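Local coordinates for protein vanadium-dependent haloperoxidase (Zobellia galactanivorans, PDB 4CIT) that probably catalyses vanadate-dependent oxidation of iodide by hydrogen peroxide, as a bacterial iodoperoxidase of the PAP2 superfamily, at residues A72-V77 against D82-L87; Y68-A73 against K309-Y314; Y228-E231 against F236-E239; V223-Y228 against P362-G367. One frame throughout, in Å; residues are numbered along the deposited sequence.

The four contacts form two groups on opposite sides of the chain's centre. Contacts 1 and 2 both start on helix 59-80, share Ala72 and Ala73, and have centres about 8 Å apart, with Tyr74 and Val77 packing on Leu311. Contacts 3 and 4 share Tyr228 and have centres about 13 Å apart. Between the groups the centres of contacts 1 and 3 are about 50 Å apart, and those of contacts 2 and 4 about 33 Å. Along the chain contact 1 closes first, contact 3 is nested inside the loop that contact 2 closes, and contacts 2 and 4 cross. Helix 307-335 spans the gap: it enters at contact 2 and carries Lys332 to the vanadate site beside contact 4.

Contact 1 of 4, residues A72-V77 against D82-L87; sequences AAYEIV and DNYNSL. With NA (sodium ion), chain G.
Glu75 and Ser86 bring their CA atoms to 5.9 Å and Val77 and Tyr84 to 7.3 Å, a pairing in which the chain, having left helix 59-80, turns back and runs antiparallel along its last turns. Glu75 makes the polar grip. Its chain bends at chi2 (-64°), which curls the carboxylate over to the returning loop. There Glu75 OE2 takes the backbone N of Leu87 at 2.8 Å on its syn side, 28° out of the carboxylate plane, while Glu75 OE1 receives the hydroxyl OG of Ser86 at 2.5 Å, a very short value to be read with caution. The Leu87 N bond holds one oxygen of this buried carboxylate; the Ser86 hydroxyl, if taken at face value, would hold the other. Tyr74, with CG anti to the backbone N (chi1 177°), sends its ring across to the loop, and its OH donates to Asn85 O at 2.8 Å; the acceptor lies in the ring plane, at the edge. The same OH rests on Tyr84 CB, and the two tyrosines cross at about a right angle. Further back along the Tyr74 ring, CD2 packs on Leu87 CD1 at 3.7 Å. Beyond the turn, Tyr84 gives its carbonyl O to a sodium ion at 2.3 Å, joined by Ala78 O, Asn81 O and three waters. Backbone carbonyls gathered where a helix ends and its following loop returns thus make up the protein part of this sodium site.

Contact 2 of 4, residues Y68-A73 against K309-Y314; sequences YPNVAA and KTLFAY
Leu311 holds CG anti to its backbone nitrogen (chi1 -160°), which swings the branched end of the side chain toward helix 59-80, while Asn70 keeps CG beside its own nitrogen (chi1 -70°) and directs its amide at the helix opposite. Both methyls of Leu311 do the touching. Leu311 CD2 meets Ala73 CB at 3.5 Å. Leu311 CD1 reaches the same methyl and also lies 3.9 Å from Asn70 O. Both branches thus lie against Ala73, and CD1 also reaches back to Asn70, one turn earlier. The second meeting point is looser: Asn70 ND2 is 3.7 Å from Tyr314 O, too long to count as a bond, and 3.9 Å from Tyr314 CB, and this amide nitrogen has its hydrogen-bond partner elsewhere. Tyr314 touches only near its root; the ring leads away, and its OH bonds to Asp42 OD1. If Leu311 were an alanine, both methyls would be missing, and Ala73 CB would probably face a gap between the helices, with the Asn70 amide less firmly flanked. The axes of segments 68-73 and 309-314 pass at 9.4 Å with their directions 141° apart, helix packing of a roughly antiparallel kind, apolar at Ala73 and Leu311 and bordered by the Asn70 amide. It joins helix 59-80 to helix 307-335 within the mainly helical fold of the vanadium haloperoxidases.

Contact 3 of 4, residues Y228-E231 against F236-E239; sequences YSLE and FYKE
The Phe236 ring has the backbone of Tyr228 over one face, where Tyr228 CA stands 4.0 Å from the Phe236 ring centroid and 22° off the normal, a CH-pi contact, while Ser229 O comes to the ring edge, 3.3 Å from Phe236 CD1. Tyr228 adds its own ring: its CD1 lies 3.7 Å from Phe236 CE1, with the planes at 56°, so the pair is an oblique one. Phe236 is placed for this by CG being anti to the backbone N (chi1 -177°), which points the ring from the helix toward the incoming chain. Tyr237 meets the next residues in the same order. Leu230 O sits 3.4 Å above one face of the Tyr237 ring, offset toward the rim, and Leu230 CD2 lies in the ring plane at its edge, 3.9 Å from Tyr237 CE1. Two conformers of Tyr237 are modelled, so these ring contacts describe only one of them. The loop is stiffened from within: Ser229 OG accepts the backbone N of Glu231 at 3.1 Å, which is an ST turn. Ser229 O, by contrast, is buried here without a hydrogen-bond partner. Just ahead of the helix, Ser234 OG is hydrogen-bonded to both Glu231 O and Tyr237 N, tying the two sides together. The contact lies near the surface, where the loop folds onto the start of helix 235-253; Val343 and His347 of helix 340-347 pack on Tyr228 and Leu230, and Tyr425 meets the Phe236 ring beside helix 426-446.

Contact 4 of 4, residues V223-Y228 against P362-G367; sequences VPPPAY and PEYTSG. With VO4 (vanadate ion), chain D; VO4 (vanadate ion), chain E.
Pro225 lies flat against Tyr364 in the tightly packed part of this contact: its CB stands 3.6 Å from the centroid of the Tyr364 ring, only 7° off the normal, a CH-pi contact over the ring centre. Thr365 CG2 covers the opposite face, so the ring is sandwiched. The Tyr364 side chain extends with CG anti to the backbone N (chi1 -177°), which carries its OH to Val223 O at 2.6 Å; the oxygen is in the ring plane, yet the hydroxyl stands above the carbonyl plane, 42° out of it. Beyond Tyr364, across a cis peptide bond to Thr365, the chain enters the Ser-Gly-His sequence of vanadium haloperoxidases and their PAP2 phosphatase relatives. Ser366 is the N-cap of helix 367-383, and Ser366 OG donates to O2 of one modelled vanadate at 2.6 Å, while Gly367 N donates to O3 of another at 2.9 Å. Lys332 NZ, hydrogen-bonded to a vanadate, also bonds to Pro362 O and Thr365 O. With an alanine at Tyr364, Val223 O would probably lose its donor and Pro225 the flat surface it rests on, leaving the proline loop less well anchored beside the pocket. Toward solvent the contact thins out: Val223 and Pro224 are exposed, Val223 CG2 approaches Tyr364 OH only to 3.8 Å, and a water bridges the two segments, donating to Pro224 O at 2.9 Å and also to Tyr364 OH.

Contact 1 of 4, residues A72-V77 against D82-L87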
loop_
_atom_site.group_PDB
_atom_site.type_symbol
_atom_site.label_atom_id
_atom_site.label_comp_id
_atom_site.label_asym_id
_atom_site.label_seq_id
_atom_site.Cartn_x
_atom_site.Cartn_y
_atom_site.Cartn_z
ATOM N N ALA A 72 -11.763 -7.197 -7.426
ATOM C CA ALA A 72 -13.091 -7.270 -8.044
ATOM C C ALA A 72 -13.171 -6.776 -9.501
ATOM O O ALA A 72 -13.682 -7.471 -10.399
ATOM C CB ALA A 72 -14.151 -6.560 -7.168
ATOM N N ALA A 73 -12.613 -5.592 -9.738
ATOM C CA ALA A 73 -12.547 -5.076 -11.095
ATOM C C ALA A 73 -11.729 -5.907 -12.023
ATOM O O ALA A 73 -12.142 -6.203 -13.175
ATOM C CB ALA A 73 -11.979 -3.701 -11.034
ATOM N N TYR A 74 -10.566 -6.357 -11.552
ATOM C CA TYR A 74 -9.705 -7.212 -12.351
ATOM C C TYR A 74 -10.385 -8.487 -12.720
ATOM O O TYR A 74 -10.348 -8.945 -13.887
ATOM C CB TYR A 74 -8.372 -7.540 -11.593
ATOM C CG TYR A 74 -7.517 -8.489 -12.420
ATOM C CD1 TYR A 74 -6.769 -8.005 -13.466
ATOM C CD2 TYR A 74 -7.583 -9.885 -12.193
ATOM C CE1 TYR A 74 -6.139 -8.851 -14.340
ATOM C CE2 TYR A 74 -6.902 -10.758 -13.040
ATOM C CZ TYR A 74 -6.088 -10.203 -14.035
ATOM O OH TYR A 74 -5.385 -11.045 -14.873
ATOM N N GLU A 75 -11.119 -9.091 -11.774
ATOM C CA GLU A 75 -11.847 -10.308 -12.166
ATOM C C GLU A 75 -12.848 -10.119 -13.331
ATOM O O GLU A 75 -13.064 -11.009 -14.166
ATOM C CB GLU A 75 -12.531 -11.000 -10.990
ATOM C CG GLU A 75 -11.550 -11.592 -9.990
ATOM C CD GLU A 75 -10.704 -12.728 -10.653
ATOM O OE1 GLU A 75 -11.235 -13.817 -11.075
ATOM O OE2 GLU A 75 -9.547 -12.467 -10.938
ATOM N N ILE A 76 -13.511 -9.030 -13.335
ATOM C CA ILE A 76 -14.431 -8.653 -14.468
ATOM C C ILE A 76 -13.712 -8.584 -15.792
ATOM O O ILE A 76 -14.117 -9.218 -16.811
ATOM C CB ILE A 76 -15.262 -7.428 -14.148
ATOM C CG1 ILE A 76 -16.281 -7.738 -13.060
ATOM C CG2 ILE A 76 -15.980 -6.963 -15.448
ATOM C CD1 ILE A 76 -16.914 -6.481 -12.446
ATOM N N VAL A 77 -12.578 -7.900 -15.780
ATOM C CA VAL A 77 -11.697 -7.896 -16.923
ATOM C C VAL A 77 -11.222 -9.251 -17.355
ATOM O O VAL A 77 -11.358 -9.600 -18.547
ATOM C CB VAL A 77 -10.520 -6.951 -16.708
ATOM C CG1 VAL A 77 -9.514 -7.061 -17.832
ATOM C CG2 VAL A 77 -11.025 -5.570 -16.613
ATOM N N ASP A 82 -9.519 -12.265 -23.109
ATOM C CA ASP A 82 -8.696 -13.443 -23.237
ATOM C C ASP A 82 -7.201 -13.195 -23.067
ATOM O O ASP A 82 -6.461 -14.180 -23.107
ATOM C CB ASP A 82 -8.851 -14.059 -24.679
ATOM C CG ASP A 82 -10.206 -14.582 -24.915
ATOM O OD1 ASP A 82 -10.880 -14.939 -23.919
ATOM O OD2 ASP A 82 -10.570 -14.660 -26.092
ATOM N N ASN A 83 -6.746 -11.961 -22.865
ATOM C CA ASN A 83 -5.362 -11.761 -22.547
ATOM C C ASN A 83 -4.995 -11.851 -21.023
ATOM O O ASN A 83 -3.816 -11.757 -20.687
ATOM C CB ASN A 83 -4.896 -10.405 -23.047
ATOM C CG ASN A 83 -5.136 -10.206 -24.558
ATOM O OD1 ASN A 83 -5.975 -9.427 -24.985
ATOM N ND2 ASN A 83 -4.476 -10.932 -25.312
ATOM N N TYR A 84 -5.984 -11.924 -20.115
ATOM C CA TYR A 84 -5.760 -11.841 -18.668
ATOM C C TYR A 84 -6.417 -12.985 -18.005
ATOM O O TYR A 84 -7.579 -13.251 -18.295
ATOM C CB TYR A 84 -6.315 -10.517 -18.107
ATOM C CG TYR A 84 -5.556 -9.370 -18.582
ATOM C CD1 TYR A 84 -4.319 -9.039 -17.997
ATOM C CD2 TYR A 84 -5.990 -8.628 -19.667
ATOM C CE1 TYR A 84 -3.522 -8.016 -18.547
ATOM C CE2 TYR A 84 -5.237 -7.557 -20.187
ATOM C CZ TYR A 84 -4.035 -7.227 -19.579
ATOM O OH TYR A 84 -3.327 -6.189 -20.141
ATOM N N ASN A 85 -5.689 -13.719 -17.177
ATOM C CA ASN A 85 -6.229 -14.866 -16.460
ATOM C C ASN A 85 -6.859 -14.512 -15.159
ATOM O O ASN A 85 -6.386 -13.598 -14.473
ATOM C CB ASN A 85 -5.175 -15.912 -16.139
ATOM C CG ASN A 85 -4.578 -16.553 -17.366
ATOM O OD1 ASN A 85 -5.140 -16.573 -18.481
ATOM N ND2 ASN A 85 -3.421 -17.079 -17.171
ATOM N N SER A 86 -7.880 -15.263 -14.738
ATOM C CA SER A 86 -8.516 -15.024 -13.472
ATOM C C SER A 86 -7.593 -15.332 -12.294
ATOM O O SER A 86 -6.742 -16.230 -12.405
ATOM C CB SER A 86 -9.742 -15.913 -13.391
ATOM O OG SER A 86 -10.350 -15.856 -12.122
ATOM N N LEU A 87 -7.744 -14.572 -11.213
ATOM C CA LEU A 87 -7.022 -14.780 -9.960
ATOM C C LEU A 87 -7.708 -15.842 -9.120
ATOM O O LEU A 87 -7.237 -16.227 -8.032
ATOM C CB LEU A 87 -6.873 -13.444 -9.192
ATOM C CG LEU A 87 -5.811 -12.568 -9.816
ATOM C CD1 LEU A 87 -5.897 -11.212 -9.180
ATOM C CD2 LEU A 87 -4.415 -13.195 -9.696
HETATM NA NA NA G . -9.459 -14.007 -19.428
HETATM O O HOH W 1 -11.003 -14.867 -20.954
HETATM O O HOH W 2 -7.956 -15.526 -20.496
HETATM O O HOH W 3 -9.817 -16.183 -17.564
#

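Contact 2 of 4, residues Y68-A73 against K309-Y314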
loop_
_atom_site.group_PDB
_atom_site.type_symbol
_atom_site.label_atom_id
_atom_site.label_comp_id
_atom_site.label_asym_id
_atom_site.label_seq_id
_atom_site.Cartn_x
_atom_site.Cartn_y
_atom_site.Cartn_z
ATOM N N TYR A 68 -8.812 -5.182 -2.305
ATOM C CA TYR A 68 -10.031 -5.868 -2.616
ATOM C C TYR A 68 -10.835 -5.251 -3.800
ATOM O O TYR A 68 -11.322 -5.984 -4.661
ATOM C CB TYR A 68 -10.946 -6.023 -1.416
ATOM C CG TYR A 68 -10.488 -7.148 -0.517
ATOM C CD1 TYR A 68 -10.638 -8.506 -0.902
ATOM C CD2 TYR A 68 -9.973 -6.873 0.705
ATOM C CE1 TYR A 68 -10.250 -9.556 -0.048
ATOM C CE2 TYR A 68 -9.528 -7.899 1.559
ATOM C CZ TYR A 68 -9.690 -9.231 1.199
ATOM O OH TYR A 68 -9.310 -10.211 2.050
ATOM N N PRO A 69 -11.003 -3.939 -3.840
ATOM C CA PRO A 69 -11.738 -3.380 -4.953
ATOM C C PRO A 69 -11.017 -3.570 -6.305
ATOM O O PRO A 69 -11.661 -3.810 -7.324
ATOM C CB PRO A 69 -11.843 -1.924 -4.582
ATOM C CG PRO A 69 -11.771 -1.907 -3.064
ATOM C CD PRO A 69 -10.666 -2.882 -2.837
ATOM N N ASN A 70 -9.693 -3.502 -6.329
ATOM C CA ASN A 70 -8.991 -3.850 -7.539
ATOM C C ASN A 70 -9.181 -5.267 -7.946
ATOM O O ASN A 70 -9.369 -5.550 -9.163
ATOM C CB ASN A 70 -7.492 -3.508 -7.421
ATOM C CG ASN A 70 -7.260 -2.032 -7.410
ATOM O OD1 ASN A 70 -7.961 -1.249 -8.139
ATOM N ND2 ASN A 70 -6.165 -1.621 -6.763
ATOM N N VAL A 71 -9.154 -6.239 -7.014
ATOM C CA VAL A 71 -9.361 -7.633 -7.376
ATOM C C VAL A 71 -10.710 -7.799 -8.026
ATOM O O VAL A 71 -10.823 -8.551 -9.034
ATOM C CB VAL A 71 -9.158 -8.595 -6.143
ATOM C CG1 VAL A 71 -9.601 -10.007 -6.399
ATOM C CG2 VAL A 71 -7.705 -8.572 -5.719
ATOM N N ALA A 72 -11.763 -7.197 -7.426
ATOM C CA ALA A 72 -13.091 -7.270 -8.044
ATOM C C ALA A 72 -13.171 -6.776 -9.501
ATOM O O ALA A 72 -13.682 -7.471 -10.399
ATOM C CB ALA A 72 -14.151 -6.560 -7.168
ATOM N N ALA A 73 -12.613 -5.592 -9.738
ATOM C CA ALA A 73 -12.547 -5.076 -11.095
ATOM C C ALA A 73 -11.729 -5.907 -12.023
ATOM O O ALA A 73 -12.142 -6.203 -13.175
ATOM C CB ALA A 73 -11.979 -3.701 -11.034
ATOM N N LYS A 309 -4.784 -3.075 -18.895
ATOM C CA LYS A 309 -3.374 -3.075 -18.504
ATOM C C LYS A 309 -3.205 -2.256 -17.205
ATOM O O LYS A 309 -2.499 -2.661 -16.308
ATOM C CB LYS A 309 -2.524 -2.495 -19.592
ATOM C CG LYS A 309 -1.055 -2.287 -19.286
ATOM C CD LYS A 309 -0.359 -3.536 -18.960
ATOM C CE LYS A 309 1.172 -3.263 -18.887
ATOM N NZ LYS A 309 1.804 -2.863 -20.190
ATOM N N THR A 310 -3.900 -1.171 -17.143
ATOM C CA THR A 310 -3.897 -0.335 -15.887
ATOM C C THR A 310 -4.357 -1.166 -14.697
ATOM O O THR A 310 -3.736 -1.161 -13.630
ATOM C CB THR A 310 -4.756 0.917 -16.038
ATOM O OG1 THR A 310 -4.207 1.709 -17.054
ATOM C CG2 THR A 310 -4.799 1.769 -14.729
ATOM N N LEU A 311 -5.515 -1.836 -14.818
ATOM C CA LEU A 311 -6.020 -2.694 -13.746
ATOM C C LEU A 311 -5.188 -3.824 -13.357
ATOM O O LEU A 311 -4.995 -4.103 -12.199
ATOM C CB LEU A 311 -7.422 -3.127 -14.110
ATOM C CG LEU A 311 -8.338 -3.619 -13.080
ATOM C CD1 LEU A 311 -8.320 -2.794 -11.776
ATOM C CD2 LEU A 311 -9.728 -3.670 -13.739
ATOM N N PHE A 312 -4.596 -4.508 -14.338
ATOM C CA PHE A 312 -3.587 -5.477 -14.117
ATOM C C PHE A 312 -2.464 -4.942 -13.240
ATOM O O PHE A 312 -2.110 -5.577 -12.247
ATOM C CB PHE A 312 -3.076 -5.887 -15.474
ATOM C CG PHE A 312 -1.803 -6.646 -15.490
ATOM C CD1 PHE A 312 -1.759 -7.965 -15.215
ATOM C CD2 PHE A 312 -0.650 -6.028 -15.942
ATOM C CE1 PHE A 312 -0.547 -8.670 -15.284
ATOM C CE2 PHE A 312 0.523 -6.728 -16.084
ATOM C CZ PHE A 312 0.604 -8.028 -15.710
ATOM N N ALA A 313 -1.933 -3.825 -13.578
ATOM C CA ALA A 313 -0.858 -3.302 -12.841
ATOM C C ALA A 313 -1.244 -2.929 -11.370
ATOM O O ALA A 313 -0.522 -3.253 -10.363
ATOM C CB ALA A 313 -0.269 -2.118 -13.530
ATOM N N TYR A 314 -2.394 -2.238 -11.244
ATOM C CA TYR A 314 -2.839 -1.849 -9.919
ATOM C C TYR A 314 -3.161 -3.057 -9.039
ATOM O O TYR A 314 -2.942 -3.055 -7.829
ATOM C CB TYR A 314 -4.068 -0.937 -9.945
ATOM C CG TYR A 314 -3.931 0.347 -10.640
ATOM C CD1 TYR A 314 -2.737 0.813 -11.090
ATOM C CD2 TYR A 314 -5.024 1.162 -10.790
ATOM C CE1 TYR A 314 -2.645 2.069 -11.709
ATOM C CE2 TYR A 314 -4.951 2.430 -11.371
ATOM C CZ TYR A 314 -3.734 2.849 -11.873
ATOM O OH TYR A 314 -3.633 4.048 -12.570
#

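Contact 3 of 4, residues Y228-E231 against F236-E239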
loop_
_atom_site.group_PDB
_atom_site.type_symbol
_atom_site.label_atom_id
_atom_site.label_comp_id
_atom_site.label_asym_id
_atom_site.label_seq_id
_atom_site.Cartn_x
_atom_site.Cartn_y
_atom_site.Cartn_z
ATOM N N TYR A 228 19.558 -5.785 21.425
ATOM C CA TYR A 228 19.629 -4.552 22.197
ATOM C C TYR A 228 20.853 -4.629 23.162
ATOM O O TYR A 228 21.080 -5.618 23.952
ATOM C CB TYR A 228 18.361 -4.361 22.986
ATOM C CG TYR A 228 18.425 -3.197 23.938
ATOM C CD1 TYR A 228 18.156 -1.940 23.495
ATOM C CD2 TYR A 228 18.773 -3.344 25.262
ATOM C CE1 TYR A 228 18.152 -0.868 24.327
ATOM C CE2 TYR A 228 18.806 -2.222 26.107
ATOM C CZ TYR A 228 18.480 -0.978 25.587
ATOM O OH TYR A 228 18.532 0.168 26.304
ATOM N N SER A 229 21.654 -3.590 23.105
ATOM C CA SER A 229 22.816 -3.518 23.948
ATOM C C SER A 229 23.328 -2.106 23.970
ATOM O O SER A 229 23.275 -1.439 22.958
ATOM C CB SER A 229 23.918 -4.454 23.399
ATOM O OG SER A 229 25.110 -4.332 24.171
ATOM N N LEU A 230 23.822 -1.681 25.144
ATOM C CA LEU A 230 24.442 -0.394 25.357
ATOM C C LEU A 230 25.978 -0.523 25.404
ATOM O O LEU A 230 26.706 0.487 25.443
ATOM C CB LEU A 230 23.868 0.293 26.606
ATOM C CG LEU A 230 22.374 0.613 26.491
ATOM C CD1 LEU A 230 21.875 1.313 27.710
ATOM C CD2 LEU A 230 22.124 1.503 25.276
ATOM N N GLU A 231 26.467 -1.746 25.206
ATOM C CA GLU A 231 27.877 -1.894 25.100
ATOM C C GLU A 231 28.394 -1.242 23.860
ATOM O O GLU A 231 27.888 -1.470 22.781
ATOM C CB GLU A 231 28.246 -3.376 25.183
ATOM C CG GLU A 231 27.934 -4.027 26.517
ATOM C CD GLU A 231 28.805 -3.445 27.637
ATOM O OE1 GLU A 231 30.055 -3.612 27.592
ATOM O OE2 GLU A 231 28.239 -2.778 28.538
ATOM N N PHE A 236 24.189 -3.312 18.032
ATOM C CA PHE A 236 23.063 -2.460 18.313
ATOM C C PHE A 236 23.538 -1.034 18.579
ATOM O O PHE A 236 23.041 -0.035 18.012
ATOM C CB PHE A 236 22.207 -2.979 19.447
ATOM C CG PHE A 236 20.969 -2.138 19.711
ATOM C CD1 PHE A 236 21.065 -1.037 20.541
ATOM C CD2 PHE A 236 19.775 -2.341 19.014
ATOM C CE1 PHE A 236 19.970 -0.235 20.778
ATOM C CE2 PHE A 236 18.683 -1.510 19.201
ATOM C CZ PHE A 236 18.786 -0.450 20.108
ATOM N N TYR A 237 24.554 -0.920 19.408
ATOM C CA TYR A 237 25.053 0.386 19.779
ATOM C C TYR A 237 25.620 1.110 18.569
ATOM O O TYR A 237 25.415 2.329 18.401
ATOM C CB TYR A 237 26.086 0.284 20.915
ATOM C CG TYR A 237 26.158 1.589 21.705
ATOM C CD1 TYR A 237 25.182 1.883 22.642
ATOM C CD2 TYR A 237 27.173 2.506 21.505
ATOM C CE1 TYR A 237 25.207 3.042 23.386
ATOM C CE2 TYR A 237 27.213 3.698 22.255
ATOM C CZ TYR A 237 26.218 3.940 23.192
ATOM O OH TYR A 237 26.203 5.106 23.940
ATOM N N LYS A 238 26.329 0.394 17.713
ATOM C CA LYS A 238 26.780 0.981 16.493
ATOM C C LYS A 238 25.653 1.565 15.688
ATOM O O LYS A 238 25.765 2.656 15.139
ATOM C CB LYS A 238 27.682 0.040 15.691
ATOM C CG LYS A 238 28.972 -0.177 16.504
ATOM C CD LYS A 238 30.014 -0.961 15.723
ATOM C CE LYS A 238 31.241 -1.265 16.566
ATOM N NZ LYS A 238 31.981 -2.350 15.889
ATOM N N GLU A 239 24.579 0.802 15.566
ATOM C CA GLU A 239 23.464 1.291 14.775
ATOM C C GLU A 239 22.706 2.469 15.427
ATOM O O GLU A 239 22.284 3.358 14.743
ATOM C CB GLU A 239 22.470 0.117 14.547
ATOM C CG GLU A 239 23.099 -0.860 13.590
ATOM C CD GLU A 239 22.163 -1.671 12.774
ATOM O OE1 GLU A 239 20.927 -1.508 12.875
ATOM O OE2 GLU A 239 22.733 -2.487 11.969
#

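Contact 4 of 4, residues V223-Y228 against P362-G367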
loop_
_atom_site.group_PDB
_atom_site.type_symbol
_atom_site.label_atom_id
_atom_site.label_comp_id
_atom_site.label_asym_id
_atom_site.label_seq_id
_atom_site.Cartn_x
_atom_site.Cartn_y
_atom_site.Cartn_z
ATOM N N VAL A 223 15.931 -12.310 9.168
ATOM C CA VAL A 223 16.829 -12.540 10.284
ATOM C C VAL A 223 16.421 -11.644 11.476
ATOM O O VAL A 223 15.778 -10.577 11.298
ATOM C CB VAL A 223 18.316 -12.291 9.894
ATOM C CG1 VAL A 223 18.774 -13.216 8.750
ATOM C CG2 VAL A 223 18.544 -10.881 9.468
ATOM N N PRO A 224 16.814 -12.038 12.713
ATOM C CA PRO A 224 16.454 -11.170 13.833
ATOM C C PRO A 224 17.284 -9.907 13.845
ATOM O O PRO A 224 18.372 -9.911 13.254
ATOM C CB PRO A 224 16.784 -12.002 15.055
ATOM C CG PRO A 224 17.771 -13.059 14.586
ATOM C CD PRO A 224 17.308 -13.369 13.176
ATOM N N PRO A 225 16.795 -8.839 14.477
ATOM C CA PRO A 225 17.582 -7.635 14.579
ATOM C C PRO A 225 18.727 -7.853 15.575
ATOM O O PRO A 225 18.679 -8.715 16.440
ATOM C CB PRO A 225 16.608 -6.609 15.187
ATOM C CG PRO A 225 15.606 -7.413 15.968
ATOM C CD PRO A 225 15.562 -8.788 15.342
ATOM N N PRO A 226 19.739 -7.006 15.517
ATOM C CA PRO A 226 20.777 -7.051 16.503
ATOM C C PRO A 226 20.277 -6.904 17.896
ATOM O O PRO A 226 19.308 -6.165 18.151
ATOM C CB PRO A 226 21.711 -5.871 16.135
ATOM C CG PRO A 226 21.151 -5.240 14.959
ATOM C CD PRO A 226 19.968 -6.021 14.455
ATOM N N ALA A 227 20.870 -7.698 18.786
ATOM C CA ALA A 227 20.430 -7.669 20.209
ATOM C C ALA A 227 20.598 -6.260 20.810
ATOM O O ALA A 227 21.641 -5.664 20.690
ATOM C CB ALA A 227 21.225 -8.641 21.024
ATOM N N TYR A 228 19.558 -5.785 21.425
ATOM C CA TYR A 228 19.629 -4.552 22.197
ATOM C C TYR A 228 20.853 -4.629 23.162
ATOM O O TYR A 228 21.080 -5.618 23.952
ATOM C CB TYR A 228 18.361 -4.361 22.986
ATOM C CG TYR A 228 18.425 -3.197 23.938
ATOM C CD1 TYR A 228 18.156 -1.940 23.495
ATOM C CD2 TYR A 228 18.773 -3.344 25.262
ATOM C CE1 TYR A 228 18.152 -0.868 24.327
ATOM C CE2 TYR A 228 18.806 -2.222 26.107
ATOM C CZ TYR A 228 18.480 -0.978 25.587
ATOM O OH TYR A 228 18.532 0.168 26.304
ATOM N N PRO A 362 6.280 -0.861 16.751
ATOM C CA PRO A 362 7.647 -1.307 16.901
ATOM C C PRO A 362 8.509 -1.122 15.644
ATOM O O PRO A 362 8.021 -0.931 14.521
ATOM C CB PRO A 362 7.517 -2.777 17.265
ATOM C CG PRO A 362 6.206 -2.828 17.941
ATOM C CD PRO A 362 5.369 -1.937 17.130
ATOM N N GLU A 363 9.789 -1.172 15.862
ATOM C CA GLU A 363 10.815 -0.709 14.914
ATOM C C GLU A 363 11.189 -1.654 13.747
ATOM O O GLU A 363 11.517 -1.146 12.642
ATOM C CB GLU A 363 12.034 -0.275 15.676
ATOM C CG GLU A 363 13.000 0.552 14.869
ATOM C CD GLU A 363 13.929 -0.194 13.996
ATOM O OE1 GLU A 363 14.258 -1.386 14.261
ATOM O OE2 GLU A 363 14.425 0.467 13.055
ATOM N N TYR A 364 11.162 -2.960 13.924
ATOM C CA TYR A 364 11.894 -3.833 12.991
ATOM C C TYR A 364 10.930 -4.835 12.364
ATOM O O TYR A 364 10.269 -5.516 13.095
ATOM C CB TYR A 364 12.974 -4.598 13.763
ATOM C CG TYR A 364 13.865 -5.497 12.944
ATOM C CD1 TYR A 364 14.960 -5.042 12.285
ATOM C CD2 TYR A 364 13.554 -6.864 12.815
ATOM C CE1 TYR A 364 15.781 -5.897 11.561
ATOM C CE2 TYR A 364 14.346 -7.727 12.117
ATOM C CZ TYR A 364 15.451 -7.249 11.490
ATOM O OH TYR A 364 16.289 -8.090 10.829
ATOM N N THR A 365 10.843 -4.986 11.081
ATOM C CA THR A 365 11.531 -4.208 10.026
ATOM C C THR A 365 10.691 -2.972 9.658
ATOM O O THR A 365 9.550 -2.790 10.147
ATOM C CB THR A 365 11.676 -5.098 8.770
ATOM O OG1 THR A 365 10.394 -5.736 8.554
ATOM C CG2 THR A 365 12.824 -6.080 8.915
ATOM N N SER A 366 11.251 -2.055 8.864
ATOM C CA SER A 366 10.621 -0.815 8.456
ATOM C C SER A 366 9.539 -1.037 7.391
ATOM O O SER A 366 9.833 -1.673 6.372
ATOM C CB SER A 366 11.664 0.106 7.844
ATOM O OG SER A 366 11.058 1.133 7.021
ATOM N N GLY A 367 8.308 -0.588 7.696
ATOM C CA GLY A 367 7.230 -0.645 6.780
ATOM C C GLY A 367 7.491 0.015 5.444
ATOM O O GLY A 367 7.195 -0.548 4.374
HETATM O O2 VO4 D . 9.434 2.906 8.050
HETATM O O3 VO4 E . 8.238 1.001 10.082
HETATM O O HOH W 4 19.080 -7.748 11.381
#